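Local coordinates for salicylic acid-binding protein 2 (Nicotiana tabacum, PDB 1XKL), which hydrolyses methyl salicylate to salicylic acid and methanol, releasing the active signal for systemic acquired resistance in tobacco, at residues 21-24 / 25-29; 220-224 / 225-229; 170-173 / 174-178. All blocks are in the same frame, centred on the assembly; numbering follows the deposited sequence.

All three contacts are local, each made within or at the end of one helix of the alpha/beta hydrolase. Contacts 1 and 3 are partly buried and both reach the second subunit; they touch each other where Tyr-21 CE2 lies 3.5 Å from Leu-171 CD2. Contact 2 is a surface contact, its nearest atoms about 20 Å from those of contact 3, and no other chain of the assembly touches it. Their chemistry differs accordingly: contact 1 opens helix 23-29 with a salt bridge and a leucine face, contact 2 ends helix 215-225 at a glycine, and contact 3 finishes helix 166-175 with one shared carbonyl and a serine hydroxyl.

Contact 1: residues 21-24 / 25-29; sequences YKLK and PLLEA
Lys-24 swings CG away from its own nitrogen (chi1 -174°), runs out extended and bends only at its last torsion (chi4 58°), whereas Glu-28 starts with CG beside the backbone N and then stays straight. The two chains slant across one another and finish with Lys-24 NZ 3.0 Å from Glu-28 OE2, an i to i+4 salt bridge. The ammonium approaches from above the carboxylate, 54° out of its plane.

Beneath this pair runs the regular bonding of helix 23-29. Glu-28 N donates to Lys-24 O at 3.1 Å, and Leu-27 N to Leu-23 O at 3.2 Å. Another face of the turn is greasy: Leu-23 CG lies 4.1 Å from Leu-27 CD1, and Leu-23 CD1 is 4.4 Å from Leu-26 CD2. Pro-25 fits into the first turn, where its missing N-H costs little. Its CD sits 2.9 Å from Tyr-21 O, a buried carbonyl oxygen that finds no polar partner in the model.

The helix is the crossover between strands 6-10 and 33-36 of a beta-alpha-beta unit. Leu-23 and Leu-26 pack on Cys-249 of helix 245-258, and Leu-27 on Leu-253, a salicylate-binding residue. Asp-168 takes both the Lys-22 ammonium, in a salt bridge, and the Tyr-21 hydroxyl.

Chemically, then, the turn pairs an apolar face with a charged one, and both meet the domain. The leucines pack against helix 245-258, while Lys-24 and Glu-28 touch Val-34 of strand 33-36, as Leu-27 does, and their bridge probably offsets the two charges over one helical turn.

Contact 2: residues 220-224 / 225-229; sequences WQIDN and IGVTE
The Trp-220 indole has Gln-221 CG in plane at its edge, part of the same side chain whose CB meets Ile-225 CD1 at 3.5 Å, and one face of the ring receives Asn-224 CG, 3.3 Å above the plane and displaced from the ring centre. Trp-220 further meets the Phe-217 ring, nearly parallel to it, and makes a cation-pi contact with Arg-125. The Gln-221 amide is held at both ends by backbone: OE1 accepts from Met-108 N, and NE2 donates to Ala-106 O.

Gln-221 and Ile-225 lie alongside each other and point the same way. On the backbone, Gln-221 O accepts twice: Ile-225 N donates from 2.7 Å, tilted 32° from the carbonyl plane, while Gly-226 N comes in that plane from 3.3 Å. Gly-226 N also gives a weak bond to Ile-222 O at 2.9 Å, and its CA makes a C-H...O contact with the same oxygen. The helix ends here: Gly-226 is the first residue to leave helical angles, with a positive phi (86°), and its backbone angles suit glycine, since a beta carbon would crowd the carbonyl O before it.

Past the glycine the chain brings Val-227 back against Ile-222 of the last turn. The Val-227 CG2, set between its backbone N and carbonyl carbon, meets Ile-222 CG2 at 3.7 Å.

This is how helix 215-225 hands over to strand 229-233, an outermost strand of the parallel sheet. Tyr-204 of the neighbouring strand 202-207 touches Gln-221, Ile-222 and Val-227, and Val-118 of helix 117-124 packs against Gln-221 and Ile-225.

Contact 3: residues 170-173 / 174-178; sequences ALAS and SLVRP
Ala-172 O collects the two amides that close helix 166-175: Val-176 N arrives nearly along the C=O axis at 2.9 Å, and Leu-175 N from well above the carbonyl plane at 3.0 Å. One residue earlier Ser-174 N is held only by weak bonds, to Ala-170 O and Leu-171 O. Its hydroxyl does better: turned between the backbone N and the carbonyl carbon (chi1 70°), OG donates back to Leu-171 O over 3.0 Å.

Leu-171 and Leu-175 cross at a slant and meet methyl to methyl, CD1 to CD1, at 3.7 Å. Val-176 folds against the shared carbonyl, its CG1 3.1 Å from Ala-172 O, which is close for a methyl.

Leu-175 also packs on Trp-18 of its own chain and on Leu-175 of the second subunit. Beyond the helix, Arg-177 bonds by its backbone to Cys-14.

The chemistry is that of a helix whose last turn tightens. The Ser-174 amide is poorly bonded, but its hydroxyl adds a bond to Leu-171 O, and one carbonyl takes both the i+3 and i+4 amides. Leu-175, with Leu-171 packed against it, carries the apolar face to the second subunit.

Contact 1: residues 21-24 / 25-29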
loop_
_atom_site.group_PDB
_atom_site.type_symbol
_atom_site.label_atom_id
_atom_site.label_comp_id
_atom_site.label_asym_id
_atom_site.label_seq_id
_atom_site.Cartn_x
_atom_site.Cartn_y
_atom_site.Cartn_z
ATOM N N TYR A 21 -7.156 -29.949 -12.807
ATOM C CA TYR A 21 -8.232 -30.356 -11.895
ATOM C C TYR A 21 -9.436 -31.057 -12.528
ATOM O O TYR A 21 -10.068 -31.894 -11.882
ATOM C CB TYR A 21 -8.693 -29.168 -11.036
ATOM C CG TYR A 21 -9.685 -28.236 -11.688
ATOM C CD1 TYR A 21 -11.027 -28.229 -11.300
ATOM C CD2 TYR A 21 -9.280 -27.340 -12.672
ATOM C CE1 TYR A 21 -11.943 -27.346 -11.874
ATOM C CE2 TYR A 21 -10.186 -26.456 -13.255
ATOM C CZ TYR A 21 -11.515 -26.465 -12.848
ATOM O OH TYR A 21 -12.392 -25.569 -13.418
ATOM N N LYS A 22 -9.757 -30.726 -13.776
ATOM C CA LYS A 22 -10.886 -31.371 -14.456
ATOM C C LYS A 22 -10.483 -32.717 -15.046
ATOM O O LYS A 22 -11.295 -33.640 -15.120
ATOM C CB LYS A 22 -11.431 -30.480 -15.573
ATOM C CG LYS A 22 -12.251 -29.303 -15.102
ATOM C CD LYS A 22 -12.596 -28.401 -16.266
ATOM C CE LYS A 22 -13.677 -27.406 -15.893
ATOM N NZ LYS A 22 -13.884 -26.404 -16.976
ATOM N N LEU A 23 -9.230 -32.830 -15.479
ATOM C CA LEU A 23 -8.751 -34.081 -16.066
ATOM C C LEU A 23 -8.425 -35.151 -15.033
ATOM O O LEU A 23 -8.767 -36.318 -15.218
ATOM C CB LEU A 23 -7.504 -33.839 -16.924
ATOM C CG LEU A 23 -6.982 -35.088 -17.644
ATOM C CD1 LEU A 23 -8.038 -35.548 -18.646
ATOM C CD2 LEU A 23 -5.663 -34.791 -18.376
ATOM N N LYS A 24 -7.767 -34.749 -13.945
ATOM C CA LYS A 24 -7.349 -35.683 -12.898
ATOM C C LYS A 24 -8.401 -36.699 -12.453
ATOM O O LYS A 24 -8.132 -37.895 -12.437
ATOM C CB LYS A 24 -6.821 -34.907 -11.683
ATOM C CG LYS A 24 -6.224 -35.775 -10.576
ATOM C CD LYS A 24 -5.430 -34.912 -9.575
ATOM C CE LYS A 24 -4.993 -35.703 -8.344
ATOM N NZ LYS A 24 -4.153 -36.881 -8.684
ATOM N N PRO A 25 -9.604 -36.238 -12.069
ATOM C CA PRO A 25 -10.674 -37.144 -11.630
ATOM C C PRO A 25 -11.020 -38.176 -12.706
ATOM O O PRO A 25 -11.297 -39.337 -12.403
ATOM C CB PRO A 25 -11.851 -36.204 -11.375
ATOM C CG PRO A 25 -11.203 -34.906 -11.055
ATOM C CD PRO A 25 -10.051 -34.836 -12.011
ATOM N N LEU A 26 -11.010 -37.745 -13.963
ATOM C CA LEU A 26 -11.333 -38.635 -15.080
ATOM C C LEU A 26 -10.375 -39.802 -15.198
ATOM O O LEU A 26 -10.794 -40.937 -15.405
ATOM C CB LEU A 26 -11.340 -37.851 -16.388
ATOM C CG LEU A 26 -12.644 -37.180 -16.805
ATOM C CD1 LEU A 26 -13.541 -36.899 -15.615
ATOM C CD2 LEU A 26 -12.307 -35.926 -17.584
ATOM N N LEU A 27 -9.084 -39.514 -15.084
ATOM C CA LEU A 27 -8.072 -40.547 -15.176
ATOM C C LEU A 27 -8.154 -41.490 -13.981
ATOM O O LEU A 27 -7.999 -42.704 -14.126
ATOM C CB LEU A 27 -6.681 -39.915 -15.254
ATOM C CG LEU A 27 -6.383 -39.112 -16.529
ATOM C CD1 LEU A 27 -5.012 -38.460 -16.415
ATOM C CD2 LEU A 27 -6.436 -40.039 -17.741
ATOM N N GLU A 28 -8.402 -40.937 -12.800
ATOM C CA GLU A 28 -8.505 -41.754 -11.596
ATOM C C GLU A 28 -9.763 -42.608 -11.671
ATOM O O GLU A 28 -9.775 -43.751 -11.220
ATOM C CB GLU A 28 -8.538 -40.864 -10.350
ATOM C CG GLU A 28 -7.361 -39.898 -10.271
ATOM C CD GLU A 28 -7.246 -39.195 -8.929
ATOM O OE1 GLU A 28 -8.273 -38.688 -8.429
ATOM O OE2 GLU A 28 -6.121 -39.137 -8.383
ATOM N N ALA A 29 -10.825 -42.054 -12.243
ATOM C CA ALA A 29 -12.064 -42.806 -12.376
ATOM C C ALA A 29 -11.799 -44.048 -13.220
ATOM O O ALA A 29 -12.436 -45.084 -13.033
ATOM C CB ALA A 29 -13.134 -41.946 -13.025
#

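Contact 2: residues 220-224 / 225-229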
loop_
_atom_site.group_PDB
_atom_site.type_symbol
_atom_site.label_atom_id
_atom_site.label_comp_id
_atom_site.label_asym_id
_atom_site.label_seq_id
_atom_site.Cartn_x
_atom_site.Cartn_y
_atom_site.Cartn_z
ATOM N N TRP A 220 3.838 -27.940 -37.450
ATOM C CA TRP A 220 5.196 -27.678 -37.898
ATOM C C TRP A 220 6.171 -28.535 -37.102
ATOM O O TRP A 220 7.115 -29.096 -37.657
ATOM C CB TRP A 220 5.553 -26.207 -37.709
ATOM C CG TRP A 220 6.921 -25.893 -38.203
ATOM C CD1 TRP A 220 7.279 -25.554 -39.482
ATOM C CD2 TRP A 220 8.141 -25.971 -37.455
ATOM N NE1 TRP A 220 8.643 -25.423 -39.573
ATOM C CE2 TRP A 220 9.197 -25.674 -38.345
ATOM C CE3 TRP A 220 8.443 -26.267 -36.121
ATOM C CZ2 TRP A 220 10.535 -25.665 -37.943
ATOM C CZ3 TRP A 220 9.775 -26.259 -35.717
ATOM C CH2 TRP A 220 10.805 -25.959 -36.627
ATOM N N GLN A 221 5.946 -28.632 -35.796
ATOM C CA GLN A 221 6.823 -29.429 -34.943
ATOM C C GLN A 221 6.694 -30.906 -35.243
ATOM O O GLN A 221 7.676 -31.642 -35.206
ATOM C CB GLN A 221 6.499 -29.201 -33.470
ATOM C CG GLN A 221 6.587 -27.763 -33.021
ATOM C CD GLN A 221 6.272 -27.633 -31.552
ATOM O OE1 GLN A 221 7.132 -27.843 -30.701
ATOM N NE2 GLN A 221 5.029 -27.306 -31.247
ATOM N N ILE A 222 5.474 -31.351 -35.516
ATOM C CA ILE A 222 5.252 -32.758 -35.827
ATOM C C ILE A 222 5.994 -33.097 -37.125
ATOM O O ILE A 222 6.710 -34.096 -37.201
ATOM C CB ILE A 222 3.748 -33.045 -35.986
ATOM C CG1 ILE A 222 3.067 -32.910 -34.617
ATOM C CG2 ILE A 222 3.530 -34.442 -36.571
ATOM C CD1 ILE A 222 1.588 -33.173 -34.644
ATOM N N ASP A 223 5.833 -32.235 -38.123
ATOM C CA ASP A 223 6.467 -32.418 -39.427
ATOM C C ASP A 223 7.994 -32.303 -39.419
ATOM O O ASP A 223 8.677 -33.073 -40.093
ATOM C CB ASP A 223 5.893 -31.412 -40.428
ATOM C CG ASP A 223 4.450 -31.708 -40.793
ATOM O OD1 ASP A 223 3.841 -30.910 -41.539
ATOM O OD2 ASP A 223 3.923 -32.745 -40.334
ATOM N N ASN A 224 8.519 -31.345 -38.655
ATOM C CA ASN A 224 9.958 -31.099 -38.568
ATOM C C ASN A 224 10.687 -31.903 -37.498
ATOM O O ASN A 224 11.791 -32.407 -37.730
ATOM C CB ASN A 224 10.221 -29.617 -38.310
ATOM C CG ASN A 224 10.031 -28.768 -39.543
ATOM O OD1 ASN A 224 8.946 -28.704 -40.118
ATOM N ND2 ASN A 224 11.103 -28.102 -39.960
ATOM N N ILE A 225 10.082 -32.004 -36.320
ATOM C CA ILE A 225 10.693 -32.735 -35.222
ATOM C C ILE A 225 10.329 -34.216 -35.237
ATOM O O ILE A 225 11.129 -35.055 -34.826
ATOM C CB ILE A 225 10.285 -32.113 -33.880
ATOM C CG1 ILE A 225 10.676 -30.634 -33.868
ATOM C CG2 ILE A 225 10.960 -32.854 -32.735
ATOM C CD1 ILE A 225 9.886 -29.811 -32.899
ATOM N N GLY A 226 9.126 -34.537 -35.705
ATOM C CA GLY A 226 8.706 -35.930 -35.774
ATOM C C GLY A 226 8.085 -36.513 -34.515
ATOM O O GLY A 226 8.473 -36.165 -33.405
ATOM N N VAL A 227 7.123 -37.414 -34.691
ATOM C CA VAL A 227 6.446 -38.045 -33.560
ATOM C C VAL A 227 6.064 -39.480 -33.881
ATOM O O VAL A 227 5.952 -39.856 -35.046
ATOM C CB VAL A 227 5.154 -37.304 -33.198
ATOM C CG1 VAL A 227 5.469 -35.882 -32.764
ATOM C CG2 VAL A 227 4.218 -37.309 -34.395
ATOM N N THR A 228 5.857 -40.283 -32.847
ATOM C CA THR A 228 5.473 -41.662 -33.061
ATOM C C THR A 228 4.033 -41.686 -33.544
ATOM O O THR A 228 3.662 -42.498 -34.389
ATOM C CB THR A 228 5.585 -42.483 -31.767
ATOM O OG1 THR A 228 6.924 -42.400 -31.265
ATOM C CG2 THR A 228 5.240 -43.939 -32.035
ATOM N N GLU A 229 3.227 -40.772 -33.017
ATOM C CA GLU A 229 1.826 -40.702 -33.391
ATOM C C GLU A 229 1.301 -39.288 -33.191
ATOM O O GLU A 229 1.729 -38.590 -32.279
ATOM C CB GLU A 229 1.026 -41.675 -32.529
ATOM C CG GLU A 229 -0.304 -42.080 -33.109
ATOM C CD GLU A 229 -1.146 -42.856 -32.118
ATOM O OE1 GLU A 229 -0.564 -43.563 -31.268
ATOM O OE2 GLU A 229 -2.389 -42.763 -32.197
#

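Contact 3: residues 170-173 / 174-178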
loop_
_atom_site.group_PDB
_atom_site.type_symbol
_atom_site.label_atom_id
_atom_site.label_comp_id
_atom_site.label_asym_id
_atom_site.label_seq_id
_atom_site.Cartn_x
_atom_site.Cartn_y
_atom_site.Cartn_z
ATOM N N ALA A 170 -11.697 -16.979 -14.893
ATOM C CA ALA A 170 -11.634 -16.367 -13.563
ATOM C C ALA A 170 -10.644 -17.132 -12.691
ATOM O O ALA A 170 -9.899 -16.542 -11.910
ATOM C CB ALA A 170 -13.009 -16.369 -12.922
ATOM N N LEU A 171 -10.642 -18.452 -12.833
ATOM C CA LEU A 171 -9.744 -19.296 -12.069
ATOM C C LEU A 171 -8.297 -19.042 -12.488
ATOM O O LEU A 171 -7.430 -18.781 -11.644
ATOM C CB LEU A 171 -10.120 -20.764 -12.281
ATOM C CG LEU A 171 -9.283 -21.838 -11.583
ATOM C CD1 LEU A 171 -9.383 -21.694 -10.078
ATOM C CD2 LEU A 171 -9.776 -23.215 -12.023
ATOM N N ALA A 172 -8.030 -19.095 -13.792
ATOM C CA ALA A 172 -6.668 -18.865 -14.275
ATOM C C ALA A 172 -6.150 -17.490 -13.867
ATOM O O ALA A 172 -5.007 -17.356 -13.436
ATOM C CB ALA A 172 -6.611 -19.010 -15.800
ATOM N N SER A 173 -6.988 -16.467 -13.998
ATOM C CA SER A 173 -6.569 -15.122 -13.653
ATOM C C SER A 173 -6.130 -14.969 -12.201
ATOM O O SER A 173 -5.243 -14.173 -11.899
ATOM C CB SER A 173 -7.679 -14.121 -13.966
ATOM O OG SER A 173 -7.857 -13.993 -15.366
ATOM N N SER A 174 -6.735 -15.728 -11.298
ATOM C CA SER A 174 -6.367 -15.623 -9.892
ATOM C C SER A 174 -5.221 -16.550 -9.500
ATOM O O SER A 174 -4.765 -16.513 -8.362
ATOM C CB SER A 174 -7.568 -15.935 -9.004
ATOM O OG SER A 174 -7.888 -17.310 -9.088
ATOM N N LEU A 175 -4.747 -17.381 -10.425
ATOM C CA LEU A 175 -3.669 -18.306 -10.086
ATOM C C LEU A 175 -2.402 -18.206 -10.921
ATOM O O LEU A 175 -1.362 -18.729 -10.521
ATOM C CB LEU A 175 -4.180 -19.742 -10.149
ATOM C CG LEU A 175 -5.218 -20.132 -9.092
ATOM C CD1 LEU A 175 -5.771 -21.525 -9.395
ATOM C CD2 LEU A 175 -4.567 -20.098 -7.721
ATOM N N VAL A 176 -2.476 -17.552 -12.076
ATOM C CA VAL A 176 -1.296 -17.436 -12.928
ATOM C C VAL A 176 -0.156 -16.701 -12.245
ATOM O O VAL A 176 -0.368 -15.722 -11.541
ATOM C CB VAL A 176 -1.601 -16.715 -14.267
ATOM C CG1 VAL A 176 -2.471 -17.601 -15.141
ATOM C CG2 VAL A 176 -2.260 -15.372 -14.018
ATOM N N ARG A 177 1.059 -17.191 -12.454
ATOM C CA ARG A 177 2.230 -16.569 -11.871
ATOM C C ARG A 177 3.282 -16.370 -12.954
ATOM O O ARG A 177 3.212 -16.980 -14.025
ATOM C CB ARG A 177 2.795 -17.450 -10.753
ATOM C CG ARG A 177 1.863 -17.634 -9.550
ATOM C CD ARG A 177 2.435 -18.661 -8.584
ATOM N NE ARG A 177 3.705 -18.215 -8.020
ATOM C CZ ARG A 177 4.514 -18.979 -7.295
ATOM N NH1 ARG A 177 4.195 -20.238 -7.040
ATOM N NH2 ARG A 177 5.649 -18.485 -6.821
ATOM N N PRO A 178 4.271 -15.505 -12.695
ATOM C CA PRO A 178 5.303 -15.293 -13.712
ATOM C C PRO A 178 6.196 -16.513 -13.892
ATOM O O PRO A 178 6.441 -17.251 -12.942
ATOM C CB PRO A 178 6.074 -14.081 -13.182
ATOM C CG PRO A 178 5.877 -14.169 -11.683
ATOM C CD PRO A 178 4.431 -14.584 -11.556
#